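Local coordinates for protein mannan endo-1,4-beta-mannosidase (Cryptopygus antarcticus, PDB 4OOZ) that hydrolyses internal beta-1,4-mannosidic linkages in mannans, galactomannans and glucomannans, releasing mainly short manno-oligosaccharides, at residues Asn43-Ser48 with Leu339-Asn344; Asn78-Trp83 with Gln123-Ile128. All coordinates share one frame; numbering follows the deposited sequence.

Contact 1: residues Asn43-Ser48 with Leu339-Asn344. With BMA (beta-D-mannopyranose), chain G.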
loop_
_atom_site.group_PDB
_atom_site.type_symbol
_atom_site.label_atom_id
_atom_site.label_comp_id
_atom_site.label_asym_id
_atom_site.label_seq_id
_atom_site.Cartn_x
_atom_site.Cartn_y
_atom_site.Cartn_z
ATOM N N ASN A 43 5.417 8.516 0.485
ATOM C CA ASN A 43 5.097 7.781 1.690
ATOM C C ASN A 43 5.278 8.708 2.882
ATOM O O ASN A 43 6.362 9.245 3.084
ATOM C CB ASN A 43 5.985 6.546 1.842
ATOM C CG ASN A 43 5.497 5.372 1.025
ATOM O OD1 ASN A 43 4.802 4.495 1.537
ATOM N ND2 ASN A 43 5.868 5.340 -0.250
ATOM N N PHE A 44 4.216 8.943 3.644
ATOM C CA PHE A 44 4.419 9.441 4.993
ATOM C C PHE A 44 5.056 8.274 5.694
ATOM O O PHE A 44 6.071 8.399 6.377
ATOM C CB PHE A 44 3.117 9.829 5.704
ATOM C CG PHE A 44 2.451 11.056 5.163
ATOM C CD1 PHE A 44 3.022 11.793 4.140
ATOM C CD2 PHE A 44 1.246 11.479 5.696
ATOM C CE1 PHE A 44 2.391 12.923 3.654
ATOM C CE2 PHE A 44 0.613 12.603 5.216
ATOM C CZ PHE A 44 1.183 13.327 4.192
ATOM N N ALA A 45 4.430 7.123 5.454
ATOM C CA ALA A 45 4.603 5.895 6.211
ATOM C C ALA A 45 4.221 6.121 7.673
ATOM O O ALA A 45 3.373 5.402 8.195
ATOM C CB ALA A 45 6.009 5.375 6.081
ATOM N N TRP A 46 4.822 7.120 8.319
ATOM C CA TRP A 46 4.446 7.485 9.684
ATOM C C TRP A 46 5.045 8.800 10.172
ATOM O O TRP A 46 5.976 9.345 9.582
ATOM C CB TRP A 46 4.841 6.374 10.663
ATOM C CG TRP A 46 6.305 6.070 10.702
ATOM C CD1 TRP A 46 7.258 6.718 11.431
ATOM C CD2 TRP A 46 6.980 5.022 9.999
ATOM N NE1 TRP A 46 8.488 6.145 11.218
ATOM C CE2 TRP A 46 8.343 5.097 10.348
ATOM C CE3 TRP A 46 6.565 4.027 9.110
ATOM C CZ2 TRP A 46 9.295 4.223 9.828
ATOM C CZ3 TRP A 46 7.509 3.160 8.597
ATOM C CH2 TRP A 46 8.858 3.263 8.957
ATOM N N ARG A 47 4.474 9.299 11.264
ATOM C CA ARG A 47 5.079 10.350 12.073
ATOM C C ARG A 47 5.656 9.693 13.319
ATOM O O ARG A 47 6.820 9.896 13.661
ATOM C CB ARG A 47 4.052 11.420 12.442
ATOM C CG ARG A 47 4.436 12.281 13.628
ATOM C CD ARG A 47 5.529 13.275 13.292
ATOM N NE ARG A 47 5.757 14.210 14.391
ATOM C CZ ARG A 47 6.588 15.247 14.331
ATOM N NH1 ARG A 47 7.269 15.490 13.217
ATOM N NH2 ARG A 47 6.732 16.046 15.381
ATOM N N SER A 48 4.823 8.898 13.984
ATOM C CA SER A 48 5.256 8.043 15.081
ATOM C C SER A 48 4.993 6.592 14.702
ATOM O O SER A 48 3.847 6.202 14.499
ATOM C CB SER A 48 4.523 8.391 16.377
ATOM O OG SER A 48 4.734 9.743 16.742
ATOM N N LEU A 339 5.456 6.594 -5.666
ATOM C CA LEU A 339 5.505 7.139 -4.315
ATOM C C LEU A 339 6.917 7.124 -3.771
ATOM O O LEU A 339 7.497 6.069 -3.552
ATOM C CB LEU A 339 4.597 6.349 -3.378
ATOM C CG LEU A 339 3.113 6.301 -3.726
ATOM C CD1 LEU A 339 2.428 5.245 -2.889
ATOM C CD2 LEU A 339 2.470 7.659 -3.509
ATOM N N THR A 340 7.475 8.301 -3.556
ATOM C CA THR A 340 8.805 8.404 -2.976
ATOM C C THR A 340 8.848 7.848 -1.566
ATOM O O THR A 340 7.867 7.934 -0.827
ATOM C CB THR A 340 9.252 9.832 -2.954
ATOM O OG1 THR A 340 8.090 10.633 -2.722
ATOM C CG2 THR A 340 9.862 10.209 -4.273
ATOM N N TRP A 341 9.984 7.295 -1.167
ATOM C CA TRP A 341 9.993 6.656 0.130
ATOM C C TRP A 341 10.257 7.621 1.273
ATOM O O TRP A 341 11.200 8.411 1.260
ATOM C CB TRP A 341 10.995 5.518 0.202
ATOM C CG TRP A 341 11.058 5.009 1.603
ATOM C CD1 TRP A 341 12.118 5.085 2.451
ATOM C CD2 TRP A 341 9.980 4.429 2.360
ATOM N NE1 TRP A 341 11.787 4.557 3.675
ATOM C CE2 TRP A 341 10.481 4.146 3.645
ATOM C CE3 TRP A 341 8.651 4.104 2.070
ATOM C CZ2 TRP A 341 9.704 3.551 4.635
ATOM C CZ3 TRP A 341 7.879 3.515 3.059
ATOM C CH2 TRP A 341 8.410 3.245 4.325
ATOM N N GLN A 342 9.381 7.480 2.264
ATOM C CA GLN A 342 9.211 8.296 3.461
ATOM C C GLN A 342 9.578 9.769 3.474
ATOM O O GLN A 342 10.730 10.186 3.343
ATOM C CB GLN A 342 9.900 7.615 4.635
ATOM C CG GLN A 342 8.832 7.204 5.605
ATOM C CD GLN A 342 9.291 6.416 6.777
ATOM O OE1 GLN A 342 10.299 5.722 6.728
ATOM N NE2 GLN A 342 8.530 6.504 7.853
ATOM N N PHE A 343 8.515 10.520 3.737
ATOM C CA PHE A 343 8.460 11.967 3.826
ATOM C C PHE A 343 9.039 12.524 5.121
ATOM O O PHE A 343 9.334 13.714 5.209
ATOM C CB PHE A 343 6.997 12.405 3.675
ATOM C CG PHE A 343 6.813 13.844 3.282
ATOM C CD1 PHE A 343 7.092 14.267 1.992
ATOM C CD2 PHE A 343 6.314 14.764 4.189
ATOM C CE1 PHE A 343 6.903 15.584 1.623
ATOM C CE2 PHE A 343 6.120 16.086 3.828
ATOM C CZ PHE A 343 6.415 16.497 2.542
ATOM N N ASN A 344 9.190 11.676 6.135
ATOM C CA ASN A 344 9.721 12.143 7.414
ATOM C C ASN A 344 11.241 12.175 7.428
ATOM O O ASN A 344 11.849 12.557 8.423
ATOM C CB ASN A 344 9.199 11.290 8.581
ATOM C CG ASN A 344 9.684 9.848 8.545
ATOM O OD1 ASN A 344 10.788 9.541 8.092
ATOM N ND2 ASN A 344 8.857 8.955 9.066
HETATM C C1 BMA G . 9.755 -0.346 4.339
HETATM C C2 BMA G . 10.164 -1.611 3.647
HETATM C C3 BMA G . 11.548 -1.997 4.113
HETATM C C4 BMA G . 12.539 -0.846 3.899
HETATM C C5 BMA G . 11.995 0.492 4.434
HETATM C C6 BMA G . 12.814 1.661 3.936
HETATM O O1 BMA G . 8.501 -0.015 3.816
HETATM O O2 BMA G . 10.286 -1.354 2.255
HETATM O O3 BMA G . 12.018 -3.158 3.431
HETATM O O4 BMA G . 13.763 -1.140 4.562
HETATM O O5 BMA G . 10.635 0.692 3.997
HETATM O O6 BMA G . 14.046 1.174 3.416
#

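Contact 2: residues Asn78-Trp83 with Gln123-Ile128. With BMA (beta-D-mannopyranose), chain G.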
loop_
_atom_site.group_PDB
_atom_site.type_symbol
_atom_site.label_atom_id
_atom_site.label_comp_id
_atom_site.label_asym_id
_atom_site.label_seq_id
_atom_site.Cartn_x
_atom_site.Cartn_y
_atom_site.Cartn_z
ATOM N N ASN A 78 -0.994 14.007 -5.344
ATOM C CA ASN A 78 -2.367 13.614 -5.049
ATOM C C ASN A 78 -2.503 12.470 -4.044
ATOM O O ASN A 78 -3.615 12.138 -3.635
ATOM C CB ASN A 78 -3.087 13.225 -6.341
ATOM C CG ASN A 78 -2.390 12.102 -7.084
ATOM O OD1 ASN A 78 -1.242 11.770 -6.799
ATOM N ND2 ASN A 78 -3.090 11.505 -8.040
ATOM N N THR A 79 -1.387 11.868 -3.646
ATOM C CA THR A 79 -1.441 10.666 -2.818
ATOM C C THR A 79 -0.444 10.671 -1.662
ATOM O O THR A 79 0.684 11.140 -1.800
ATOM C CB THR A 79 -1.199 9.405 -3.677
ATOM O OG1 THR A 79 -2.213 9.320 -4.680
ATOM C CG2 THR A 79 -1.244 8.137 -2.833
ATOM N N ALA A 80 -0.882 10.157 -0.517
ATOM C CA ALA A 80 0.013 9.865 0.596
ATOM C C ALA A 80 -0.238 8.450 1.107
ATOM O O ALA A 80 -1.380 8.051 1.323
ATOM C CB ALA A 80 -0.163 10.876 1.711
ATOM N N ARG A 81 0.835 7.688 1.277
ATOM C CA ARG A 81 0.732 6.330 1.796
ATOM C C ARG A 81 1.055 6.309 3.288
ATOM O O ARG A 81 2.176 6.613 3.691
ATOM C CB ARG A 81 1.666 5.391 1.031
ATOM C CG ARG A 81 1.529 3.921 1.400
ATOM C CD ARG A 81 2.247 3.054 0.382
ATOM N NE ARG A 81 2.251 1.637 0.733
ATOM C CZ ARG A 81 3.311 0.989 1.205
ATOM N NH1 ARG A 81 4.454 1.632 1.393
ATOM N NH2 ARG A 81 3.230 -0.302 1.488
ATOM N N VAL A 82 0.066 5.952 4.102
ATOM C CA VAL A 82 0.216 5.992 5.553
ATOM C C VAL A 82 -0.054 4.638 6.213
ATOM O O VAL A 82 -1.056 3.980 5.928
ATOM C CB VAL A 82 -0.718 7.049 6.169
ATOM C CG1 VAL A 82 -0.218 8.437 5.846
ATOM C CG2 VAL A 82 -2.126 6.880 5.643
ATOM N N TRP A 83 0.852 4.225 7.094
ATOM C CA TRP A 83 0.709 2.956 7.807
ATOM C C TRP A 83 -0.183 3.112 9.041
ATOM O O TRP A 83 -0.260 4.190 9.629
ATOM C CB TRP A 83 2.081 2.403 8.211
ATOM C CG TRP A 83 2.950 2.017 7.046
ATOM C CD1 TRP A 83 2.760 2.347 5.736
ATOM C CD2 TRP A 83 4.143 1.222 7.087
ATOM N NE1 TRP A 83 3.758 1.812 4.961
ATOM C CE2 TRP A 83 4.620 1.117 5.764
ATOM C CE3 TRP A 83 4.853 0.592 8.112
ATOM C CZ2 TRP A 83 5.774 0.408 5.442
ATOM C CZ3 TRP A 83 5.997 -0.112 7.790
ATOM C CH2 TRP A 83 6.448 -0.197 6.466
ATOM N N GLN A 123 -7.742 18.895 1.057
ATOM C CA GLN A 123 -6.536 19.278 0.327
ATOM C C GLN A 123 -6.361 18.488 -0.971
ATOM O O GLN A 123 -5.267 18.448 -1.535
ATOM C CB GLN A 123 -5.302 19.103 1.214
ATOM C CG GLN A 123 -5.224 20.102 2.350
ATOM C CD GLN A 123 -4.648 21.437 1.924
ATOM O OE1 GLN A 123 -4.474 21.700 0.737
ATOM N NE2 GLN A 123 -4.360 22.294 2.896
ATOM N N ASN A 124 -7.444 17.872 -1.439
ATOM C CA ASN A 124 -7.447 17.100 -2.681
ATOM C C ASN A 124 -6.353 16.039 -2.735
ATOM O O ASN A 124 -5.656 15.909 -3.739
ATOM C CB ASN A 124 -7.316 18.037 -3.884
ATOM C CG ASN A 124 -8.567 18.856 -4.123
ATOM O OD1 ASN A 124 -9.674 18.324 -4.142
ATOM N ND2 ASN A 124 -8.397 20.163 -4.298
ATOM N N VAL A 125 -6.208 15.286 -1.650
ATOM C CA VAL A 125 -5.164 14.273 -1.552
ATOM C C VAL A 125 -5.743 12.908 -1.196
ATOM O O VAL A 125 -6.515 12.786 -0.254
ATOM C CB VAL A 125 -4.102 14.669 -0.504
ATOM C CG1 VAL A 125 -3.285 13.463 -0.074
ATOM C CG2 VAL A 125 -3.203 15.767 -1.049
ATOM N N PHE A 126 -5.377 11.886 -1.961
ATOM C CA PHE A 126 -5.797 10.524 -1.658
ATOM C C PHE A 126 -4.885 9.896 -0.617
ATOM O O PHE A 126 -3.729 10.291 -0.473
ATOM C CB PHE A 126 -5.811 9.664 -2.922
ATOM C CG PHE A 126 -6.862 10.062 -3.913
ATOM C CD1 PHE A 126 -8.198 9.810 -3.662
ATOM C CD2 PHE A 126 -6.514 10.683 -5.101
ATOM C CE1 PHE A 126 -9.169 10.173 -4.569
ATOM C CE2 PHE A 126 -7.482 11.048 -6.015
ATOM C CZ PHE A 126 -8.811 10.793 -5.749
ATOM N N LEU A 127 -5.412 8.915 0.108
ATOM C CA LEU A 127 -4.632 8.205 1.112
ATOM C C LEU A 127 -4.678 6.703 0.882
ATOM O O LEU A 127 -5.721 6.149 0.543
ATOM C CB LEU A 127 -5.141 8.538 2.518
ATOM C CG LEU A 127 -4.817 9.938 3.042
ATOM C CD1 LEU A 127 -5.441 10.170 4.400
ATOM C CD2 LEU A 127 -3.321 10.122 3.125
ATOM N N ILE A 128 -3.538 6.050 1.062
ATOM C CA ILE A 128 -3.478 4.597 1.015
ATOM C C ILE A 128 -3.151 4.049 2.403
ATOM O O ILE A 128 -1.999 4.075 2.841
ATOM C CB ILE A 128 -2.436 4.107 -0.002
ATOM C CG1 ILE A 128 -2.787 4.622 -1.403
ATOM C CG2 ILE A 128 -2.357 2.585 0.013
ATOM C CD1 ILE A 128 -1.904 4.085 -2.506
HETATM C C1 BMA G . 9.755 -0.346 4.339
HETATM C C2 BMA G . 10.164 -1.611 3.647
HETATM C C3 BMA G . 11.548 -1.997 4.113
HETATM C C4 BMA G . 12.539 -0.846 3.899
HETATM C C5 BMA G . 11.995 0.492 4.434
HETATM C C6 BMA G . 12.814 1.661 3.936
HETATM O O1 BMA G . 8.501 -0.015 3.816
HETATM O O2 BMA G . 10.286 -1.354 2.255
HETATM O O3 BMA G . 12.018 -3.158 3.431
HETATM O O4 BMA G . 13.763 -1.140 4.562
HETATM O O5 BMA G . 10.635 0.692 3.997
HETATM O O6 BMA G . 14.046 1.174 3.416
#

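Contact 1: residues Asn43-Ser48 with Leu339-Asn344
Asn43 meets Thr340 near the C-terminal ends of two parallel strands, 35-45 and 337-340. The backbone N of Asn43 donates to Thr340 O at 2.8 Å, almost in line with the carbonyl, and the side-chain ND2 of Asn43 adds a weak second bond to the same oxygen at 3.3 Å. Thr340 O is thus gripped twice from a single residue. With CG anti to the carbonyl carbon (chi1 -82°), the carboxamide of Asn43 can reach back to this oxygen while its other end, OD1, accepts from Arg81 NH1. Both polar ends of this buried amide therefore have partners. On the main chain, Asn43 O accepts the N-H of Phe343 and carries the backbone pairing past the end of strand 337-340. Thr340 OG1 is engaged as well, by Tyr327 OH and Gly41 O.

Farther out, Asn344 joins the two loops. Its ND2 donates to Trp46 O at 3.0 Å, from above the carbonyl plane but within the plane of its own amide, while its OD1 takes the N-H of Gly346.

Carbon-rich surfaces surround these bonds. Ala45 CB packs at 3.7 Å from Trp341 CH2, and the carboxamide carbon CG of Asn43 lies 3.6 Å from Trp341 CE3. The indole of Trp341 lies between two neighbours: the ring oxygen O5 of a bound mannose is 3.1 Å above one face, and Gln342 CB is 3.6 Å from the plane on the opposite face. Phe44 and Phe343 run side by side, their rings inclined at 40°.

Amide chemistry thus ties together two loop beginnings, which is consistent with a fixed setting for the substrate-binding Trp341 and for the segment from Gly346 onward, thought to stabilise the transition state.

Contact 2: residues Asn78-Trp83 with Gln123-Ile128
Ala80 lies opposite Leu127, and its backbone bonds to both flanking residues: Ala80 N donates to Phe126 O at 2.9 Å, and Ala80 O receives Ile128 N at 3.0 Å. The parallel pairing extends both ways, from Phe126 N to Asn78 O and from Val82 N to Ile128 O, the last donor standing 37° out of the carbonyl plane. Leu127 CD2 rests 3.5 Å from Ala80 CB and also touches Val82 CG2. Across the sheet from this pair, Thr79 CG2 approaches the outer carbons of Ile128, with CG1 at 4.1 Å.

Arg81 shares the face of Thr79 and Ile128. With CG anti to the backbone N (chi1 -174°) and the chain extended on to NE, the side chain carries the guanidinium to salt bridges with Glu177 and the probable nucleophile Glu312, and to Asn180. Trp83 NE1 lies 3.6 Å above one face of that guanidinium, and the six-membered-ring edge of the same indole meets the bound mannose, O1 lying near the ring plane 3.2 Å from CZ2. Replacing Trp83 by an alanine is likely to leave this sugar oxygen without its aromatic neighbour and to open a gap beside the Arg81 guanidinium.

On the other side of the sheet, Val125 packs on Ile69 and Val72 of helix 58-74. A Schellman motif with Asn124 as C-prime ends helix 109-122 and turns the chain into strand 126-133. Strand 79-86, helix 109-122 and strand 126-133 thus form a beta-alpha-beta crossover, the repeating element of the (beta/alpha)8 barrel of glycosyl hydrolase family 5.

Contacts 1 and 2, their centres 11 Å apart, meet along strands 35-45 and 79-86, which are neighbours in the barrel sheet. Ala45 N lies 2.9 Å from Arg81 O, a probable backbone hydrogen bond, and the bond from Arg81 to Asn43 ties the arginine of contact 2 to the amide of contact 1. On the helix-facing side, Phe44 CD2 packs 3.4 Å from Val82 CG1. Toward the cleft, Trp46 CZ3 comes within 3.7 Å of Trp83 CZ3. Each contact contributes one tryptophan, Trp341 or Trp83, to the same mannose, which is also hydrogen-bonded to Glu181, Glu312 and the backbone O of Asp348. The side chains of Trp341 and Arg81 both lie about 3 Å, nearest atoms, from that of Glu312.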